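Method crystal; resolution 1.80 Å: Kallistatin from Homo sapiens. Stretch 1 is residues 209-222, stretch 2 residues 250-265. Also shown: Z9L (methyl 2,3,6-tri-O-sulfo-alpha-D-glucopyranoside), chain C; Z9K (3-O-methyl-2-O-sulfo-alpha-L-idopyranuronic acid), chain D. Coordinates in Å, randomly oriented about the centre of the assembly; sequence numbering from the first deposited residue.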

# COMPACT_ATOMS: atom_id res chain seq x y z
N TYR A 209 1.40 17.68 -16.12
CA TYR A 209 1.26 16.48 -16.94
C TYR A 209 2.21 16.47 -18.12
O TYR A 209 2.72 17.51 -18.54
CB TYR A 209 -0.19 16.26 -17.42
CG TYR A 209 -0.68 17.32 -18.41
CD1 TYR A 209 -1.03 18.60 -17.98
CD2 TYR A 209 -0.77 17.04 -19.78
CE1 TYR A 209 -1.46 19.56 -18.87
CE2 TYR A 209 -1.19 18.00 -20.69
CZ TYR A 209 -1.54 19.26 -20.22
OH TYR A 209 -1.98 20.21 -21.10
N LEU A 210 2.48 15.26 -18.63
CA LEU A 210 3.32 15.09 -19.80
C LEU A 210 2.80 13.96 -20.65
O LEU A 210 2.14 13.02 -20.14
CB LEU A 210 4.77 14.85 -19.41
CG LEU A 210 5.07 13.63 -18.54
CD1 LEU A 210 5.22 12.32 -19.30
CD2 LEU A 210 6.33 13.93 -17.73
N HIS A 211 3.10 14.05 -21.94
CA HIS A 211 2.94 12.93 -22.87
C HIS A 211 4.35 12.41 -23.11
O HIS A 211 5.21 13.12 -23.65
CB HIS A 211 2.27 13.41 -24.17
CG HIS A 211 1.00 14.16 -23.95
ND1 HIS A 211 -0.14 13.58 -23.42
CD2 HIS A 211 0.66 15.45 -24.20
CE1 HIS A 211 -1.11 14.47 -23.36
NE2 HIS A 211 -0.65 15.62 -23.83
N ASP A 212 4.61 11.18 -22.66
CA ASP A 212 5.97 10.66 -22.61
C ASP A 212 6.42 10.40 -24.07
O ASP A 212 5.69 9.76 -24.85
CB ASP A 212 6.00 9.38 -21.75
CG ASP A 212 7.39 8.98 -21.31
OD1 ASP A 212 8.35 9.06 -22.11
OD2 ASP A 212 7.53 8.50 -20.15
N ARG A 213 7.59 10.91 -24.43
CA ARG A 213 8.15 10.68 -25.78
C ARG A 213 8.98 9.40 -25.90
O ARG A 213 9.32 9.01 -27.01
CB ARG A 213 8.92 11.90 -26.27
CG ARG A 213 8.01 13.12 -26.47
CD ARG A 213 8.78 14.40 -26.73
NE ARG A 213 9.50 14.36 -28.00
CZ ARG A 213 10.49 15.19 -28.34
NH1 ARG A 213 10.92 16.14 -27.51
NH2 ARG A 213 11.08 15.05 -29.53
N TYR A 214 9.32 8.78 -24.77
CA TYR A 214 10.04 7.51 -24.75
C TYR A 214 9.09 6.31 -24.55
O TYR A 214 9.49 5.18 -24.82
CB TYR A 214 11.08 7.45 -23.62
CG TYR A 214 12.39 8.20 -23.80
CD1 TYR A 214 12.55 9.52 -23.36
CD2 TYR A 214 13.51 7.56 -24.36
CE1 TYR A 214 13.76 10.19 -23.48
CE2 TYR A 214 14.72 8.21 -24.49
CZ TYR A 214 14.85 9.53 -24.05
OH TYR A 214 16.07 10.17 -24.21
N LEU A 215 7.89 6.54 -24.02
CA LEU A 215 6.98 5.45 -23.67
C LEU A 215 5.58 5.75 -24.13
O LEU A 215 5.20 6.91 -24.19
CB LEU A 215 6.93 5.28 -22.15
CG LEU A 215 8.25 4.97 -21.45
CD1 LEU A 215 8.03 5.06 -19.94
CD2 LEU A 215 8.74 3.58 -21.83
N PRO A 216 4.78 4.71 -24.39
CA PRO A 216 3.41 4.94 -24.85
C PRO A 216 2.44 5.27 -23.71
O PRO A 216 1.54 4.49 -23.40
CB PRO A 216 3.07 3.61 -25.58
CG PRO A 216 3.84 2.59 -24.81
CD PRO A 216 5.14 3.29 -24.45
N CYS A 217 2.60 6.45 -23.10
CA CYS A 217 1.73 6.86 -22.01
C CYS A 217 1.80 8.34 -21.78
O CYS A 217 2.71 9.02 -22.26
CB CYS A 217 2.09 6.11 -20.70
SG CYS A 217 3.66 6.58 -19.94
N SER A 218 0.77 8.84 -21.08
CA SER A 218 0.80 10.15 -20.46
C SER A 218 0.81 10.00 -18.94
O SER A 218 0.38 8.99 -18.41
CB SER A 218 -0.41 10.97 -20.90
OG SER A 218 -0.41 11.17 -22.31
N VAL A 219 1.28 11.01 -18.24
CA VAL A 219 1.38 10.99 -16.79
C VAL A 219 0.86 12.33 -16.27
O VAL A 219 1.27 13.39 -16.74
CB VAL A 219 2.85 10.78 -16.34
CG1 VAL A 219 2.98 10.76 -14.82
CG2 VAL A 219 3.42 9.50 -16.96
N LEU A 220 -0.06 12.25 -15.32
CA LEU A 220 -0.63 13.39 -14.61
C LEU A 220 -0.21 13.27 -13.18
O LEU A 220 -0.35 12.19 -12.59
CB LEU A 220 -2.17 13.31 -14.68
CG LEU A 220 -2.97 14.27 -13.78
CD1 LEU A 220 -2.70 15.73 -14.13
CD2 LEU A 220 -4.45 13.99 -13.94
N ARG A 221 0.28 14.36 -12.57
CA ARG A 221 0.48 14.34 -11.13
C ARG A 221 -0.49 15.36 -10.53
O ARG A 221 -0.49 16.54 -10.97
CB ARG A 221 1.91 14.71 -10.77
CG ARG A 221 2.31 14.42 -9.33
CD ARG A 221 3.62 15.18 -8.99
NE ARG A 221 3.38 16.58 -8.68
CZ ARG A 221 3.87 17.69 -9.27
NH1 ARG A 221 4.71 17.67 -10.27
NH2 ARG A 221 3.49 18.88 -8.81
N MET A 222 -1.34 14.91 -9.61
CA MET A 222 -2.25 15.79 -8.90
C MET A 222 -1.82 15.91 -7.45
O MET A 222 -1.51 14.92 -6.77
CB MET A 222 -3.69 15.30 -8.99
CG MET A 222 -4.28 15.44 -10.36
SD MET A 222 -5.98 14.86 -10.45
CE MET A 222 -6.80 16.19 -9.58
O4 Z9L C . 15.03 15.07 -24.56
C4 Z9L C . 14.16 14.55 -25.61
C5 Z9L C . 13.13 13.51 -25.14
O5 Z9L C . 12.33 13.07 -26.29
C6 Z9L C . 12.18 14.03 -24.10
O6 Z9L C . 11.15 13.09 -23.90
S1 Z9L C . 10.36 13.21 -22.44
O7 Z9L C . 11.48 12.78 -21.28
O11 Z9L C . 9.08 12.19 -22.41
O15 Z9L C . 9.88 14.79 -22.21
C3 Z9L C . 15.08 13.86 -26.58
O3 Z9L C . 15.87 14.91 -27.21
S2 Z9L C . 17.50 14.63 -27.27
O8 Z9L C . 18.25 15.92 -28.00
O9 Z9L C . 17.78 13.24 -28.16
O10 Z9L C . 18.09 14.42 -25.74
C2 Z9L C . 14.48 12.98 -27.64
O2 Z9L C . 14.29 13.72 -28.86
S3 Z9L C . 14.49 12.95 -30.34
O12 Z9L C . 14.57 14.16 -31.48
O13 Z9L C . 13.19 12.00 -30.67
O14 Z9L C . 15.88 12.03 -30.38
C1 Z9L C . 13.14 12.31 -27.28
O1 Z9L C . 13.38 11.05 -26.79
C7 Z9L C . 12.31 10.09 -26.87
O4 Z9K D . 17.92 17.10 -21.99
C4 Z9K D . 16.62 17.65 -22.19
C5 Z9K D . 15.53 16.83 -21.41
O5 Z9K D . 14.97 15.70 -22.34
C6 Z9K D . 16.01 16.23 -20.22
O10 Z9K D . 17.04 15.50 -20.24
O6 Z9K D . 15.40 16.41 -19.14
C3 Z9K D . 16.40 17.74 -23.68
O3 Z9K D . 16.76 19.08 -24.14
C7 Z9K D . 18.12 19.41 -24.17
C2 Z9K D . 14.99 17.48 -24.07
O2 Z9K D . 14.81 17.69 -25.52
S1 Z9K D . 13.36 18.36 -26.05
O7 Z9K D . 13.07 17.82 -27.60
O8 Z9K D . 13.46 20.00 -26.06
O9 Z9K D . 12.11 17.90 -25.08
C1 Z9K D . 14.54 16.11 -23.70
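Stretch 2, residues 250-265: EMLMRWNNLLRKRNFY

Stretch 2 of kallistatin lies across a β-hairpin formed by stretch 1 (a strand entering at Tyr209 and a second strand, 217-222, joined by a loop). Its helix, 250-258, passes 9.7 Å from the axis of strand 217-222 at a signed crossing angle of -69°, so the two N-to-C directions diverge by 69°. Leu259 leaves helical phi/psi, a short 3-10 segment follows at 262-263, and the chain returns to the first strand at Phe264; together the stretches bury 724 Å². At Tyr209 the contact is made by backbone: Tyr209 N donates to Phe264 O at 3.0 Å, and the side chain leaves CA pointing away from stretch 2. Leu210 points toward it and packs against apolar side chains, with CD2 3.6 Å from Leu258 CB and 3.7 Å from Leu259 CD2, and CB 3.7 Å from Phe264 CD1. Asp212 is the polar anchor. Asp212 OD2 accepts from Arg254 NH1 and from Trp255 NE1, both at 2.8 Å, while Asp212 OD1 accepts from Arg254 NH2 at 3.0 Å, making a two-pronged salt bridge. The same Arg254 NH2 donates to sulfate oxygen O7 of Z9L at 2.9 Å, and Arg213 N holds O11 of that sulfate at 2.8 Å, so the ligand spans both stretches. Tyr214 CD1 lies 3.4 Å from Arg254 NH2. Leu215 CD1 packs 3.8 Å from Met251 SD and 3.9 Å from Trp255 CZ2, and Cys217 SG also lies 3.9 Å from Trp255 CZ2. In the second strand, alternation turns Cys217, Val219 and Arg221 toward stretch 2. Val219 CG2 sits over the indole face, 3.6 Å from the centroid of the five-membered ring of Trp255, in a CH-pi contact. Arg221 closes the interface beyond the helix, where its NH1 makes a weak hydrogen bond to Leu259 O at 2.7 Å.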

# COMPACT_ATOMS: atom_id res chain seq x y z
N GLU A 250 12.92 4.05 -10.37
CA GLU A 250 13.66 4.95 -11.25
C GLU A 250 12.75 5.63 -12.26
O GLU A 250 12.91 6.81 -12.53
CB GLU A 250 14.82 4.21 -11.96
CG GLU A 250 15.89 3.69 -11.01
CD GLU A 250 15.48 2.48 -10.16
OE1 GLU A 250 14.54 1.71 -10.53
OE2 GLU A 250 16.12 2.27 -9.10
N MET A 251 11.76 4.91 -12.79
CA MET A 251 10.83 5.51 -13.73
C MET A 251 9.92 6.54 -13.01
O MET A 251 9.68 7.62 -13.56
CB MET A 251 9.98 4.46 -14.41
CG MET A 251 9.14 4.95 -15.57
SD MET A 251 10.12 5.76 -16.84
CE MET A 251 11.04 4.38 -17.50
N LEU A 252 9.45 6.20 -11.81
CA LEU A 252 8.63 7.15 -11.05
C LEU A 252 9.41 8.45 -10.81
O LEU A 252 8.87 9.54 -10.99
CB LEU A 252 8.20 6.53 -9.72
CG LEU A 252 7.22 7.40 -8.90
CD1 LEU A 252 5.88 7.52 -9.64
CD2 LEU A 252 7.08 6.81 -7.51
N MET A 253 10.69 8.32 -10.47
CA MET A 253 11.54 9.51 -10.25
C MET A 253 11.80 10.28 -11.51
O MET A 253 11.84 11.51 -11.47
CB MET A 253 12.83 9.15 -9.52
CG MET A 253 12.53 8.87 -8.03
SD MET A 253 11.75 10.25 -7.13
CE MET A 253 10.05 9.74 -6.97
N ARG A 254 11.93 9.59 -12.63
CA ARG A 254 12.04 10.27 -13.91
C ARG A 254 10.82 11.12 -14.17
O ARG A 254 10.96 12.32 -14.48
CB ARG A 254 12.29 9.28 -15.07
CG ARG A 254 12.12 9.87 -16.45
CD ARG A 254 12.59 8.95 -17.59
NE ARG A 254 12.14 9.56 -18.84
CZ ARG A 254 10.99 9.33 -19.45
NH1 ARG A 254 10.11 8.41 -19.02
NH2 ARG A 254 10.70 10.03 -20.56
N TRP A 255 9.63 10.52 -14.07
CA TRP A 255 8.40 11.27 -14.28
C TRP A 255 8.25 12.45 -13.29
O TRP A 255 7.87 13.57 -13.70
CB TRP A 255 7.18 10.38 -14.17
CG TRP A 255 7.02 9.43 -15.32
CD1 TRP A 255 7.33 9.65 -16.64
CD2 TRP A 255 6.49 8.11 -15.24
NE1 TRP A 255 7.02 8.54 -17.38
CE2 TRP A 255 6.51 7.57 -16.55
CE3 TRP A 255 6.01 7.33 -14.19
CZ2 TRP A 255 6.01 6.29 -16.85
CZ3 TRP A 255 5.56 6.00 -14.47
CH2 TRP A 255 5.57 5.51 -15.80
N ASN A 256 8.54 12.17 -12.02
CA ASN A 256 8.48 13.19 -10.98
C ASN A 256 9.37 14.37 -11.32
O ASN A 256 8.93 15.52 -11.22
CB ASN A 256 8.83 12.63 -9.61
CG ASN A 256 8.47 13.62 -8.50
OD1 ASN A 256 7.34 14.06 -8.42
ND2 ASN A 256 9.42 14.00 -7.72
N ASN A 257 10.61 14.10 -11.73
CA ASN A 257 11.58 15.16 -12.05
C ASN A 257 11.23 15.93 -13.32
O ASN A 257 11.38 17.16 -13.34
CB ASN A 257 13.02 14.62 -12.06
CG ASN A 257 13.49 14.27 -10.66
OD1 ASN A 257 12.99 14.84 -9.67
ND2 ASN A 257 14.46 13.36 -10.55
N LEU A 258 10.68 15.24 -14.33
CA LEU A 258 10.15 15.93 -15.48
C LEU A 258 9.04 16.88 -15.06
O LEU A 258 9.00 18.05 -15.52
CB LEU A 258 9.61 14.96 -16.53
CG LEU A 258 10.71 14.16 -17.23
CD1 LEU A 258 10.10 12.99 -17.97
CD2 LEU A 258 11.52 15.08 -18.16
N LEU A 259 8.19 16.43 -14.13
CA LEU A 259 7.09 17.27 -13.67
C LEU A 259 7.49 18.28 -12.58
O LEU A 259 6.64 18.72 -11.82
CB LEU A 259 5.92 16.42 -13.23
CG LEU A 259 5.33 15.61 -14.37
CD1 LEU A 259 4.27 14.65 -13.85
CD2 LEU A 259 4.76 16.46 -15.51
N ARG A 260 8.75 18.62 -12.48
CA ARG A 260 9.20 19.74 -11.65
C ARG A 260 9.58 20.94 -12.52
O ARG A 260 10.06 21.94 -11.97
CB ARG A 260 10.40 19.32 -10.81
CG ARG A 260 10.03 18.36 -9.70
CD ARG A 260 11.26 17.83 -8.99
NE ARG A 260 11.85 18.80 -8.06
CZ ARG A 260 12.98 19.51 -8.26
NH1 ARG A 260 13.70 19.41 -9.38
NH2 ARG A 260 13.40 20.35 -7.32
N LYS A 261 9.40 20.84 -13.84
CA LYS A 261 9.75 21.91 -14.79
C LYS A 261 8.47 22.52 -15.25
O LYS A 261 7.57 21.81 -15.72
CB LYS A 261 10.48 21.37 -16.01
CG LYS A 261 11.82 20.71 -15.74
CD LYS A 261 12.98 21.69 -15.92
CE LYS A 261 14.31 20.98 -16.12
NZ LYS A 261 14.95 20.67 -14.81
N ARG A 262 8.39 23.85 -15.15
CA ARG A 262 7.15 24.55 -15.39
C ARG A 262 6.63 24.44 -16.80
O ARG A 262 5.45 24.62 -17.00
CB ARG A 262 7.25 26.04 -14.96
CG ARG A 262 6.11 26.50 -14.06
CD ARG A 262 5.43 27.79 -14.52
NE ARG A 262 6.29 28.68 -15.35
CZ ARG A 262 6.93 29.80 -14.97
NH1 ARG A 262 6.87 30.29 -13.72
NH2 ARG A 262 7.65 30.44 -15.87
N ASN A 263 7.45 24.09 -17.78
CA ASN A 263 6.90 23.78 -19.11
C ASN A 263 5.94 22.58 -19.15
O ASN A 263 5.23 22.42 -20.13
CB ASN A 263 7.98 23.65 -20.17
CG ASN A 263 8.62 22.32 -20.17
OD1 ASN A 263 8.32 21.47 -21.02
ND2 ASN A 263 9.52 22.09 -19.21
N PHE A 264 5.90 21.77 -18.08
CA PHE A 264 4.90 20.71 -17.97
C PHE A 264 3.71 21.09 -17.09
O PHE A 264 2.90 20.25 -16.74
CB PHE A 264 5.58 19.40 -17.54
CG PHE A 264 6.51 18.85 -18.59
CD1 PHE A 264 6.01 18.31 -19.76
CD2 PHE A 264 7.88 18.89 -18.42
CE1 PHE A 264 6.87 17.81 -20.74
CE2 PHE A 264 8.75 18.40 -19.39
CZ PHE A 264 8.24 17.85 -20.55
N TYR A 265 3.57 22.39 -16.78
CA TYR A 265 2.42 22.90 -16.04
C TYR A 265 1.61 23.72 -17.01
O TYR A 265 1.99 24.84 -17.34
CB TYR A 265 2.90 23.72 -14.85
CG TYR A 265 1.84 24.21 -13.91
CD1 TYR A 265 1.17 23.32 -13.06
CD2 TYR A 265 1.53 25.58 -13.82
CE1 TYR A 265 0.21 23.77 -12.17
CE2 TYR A 265 0.57 26.04 -12.93
CZ TYR A 265 -0.09 25.13 -12.10
OH TYR A 265 -1.04 25.56 -11.22
O HOH W 1 6.50 15.98 -9.84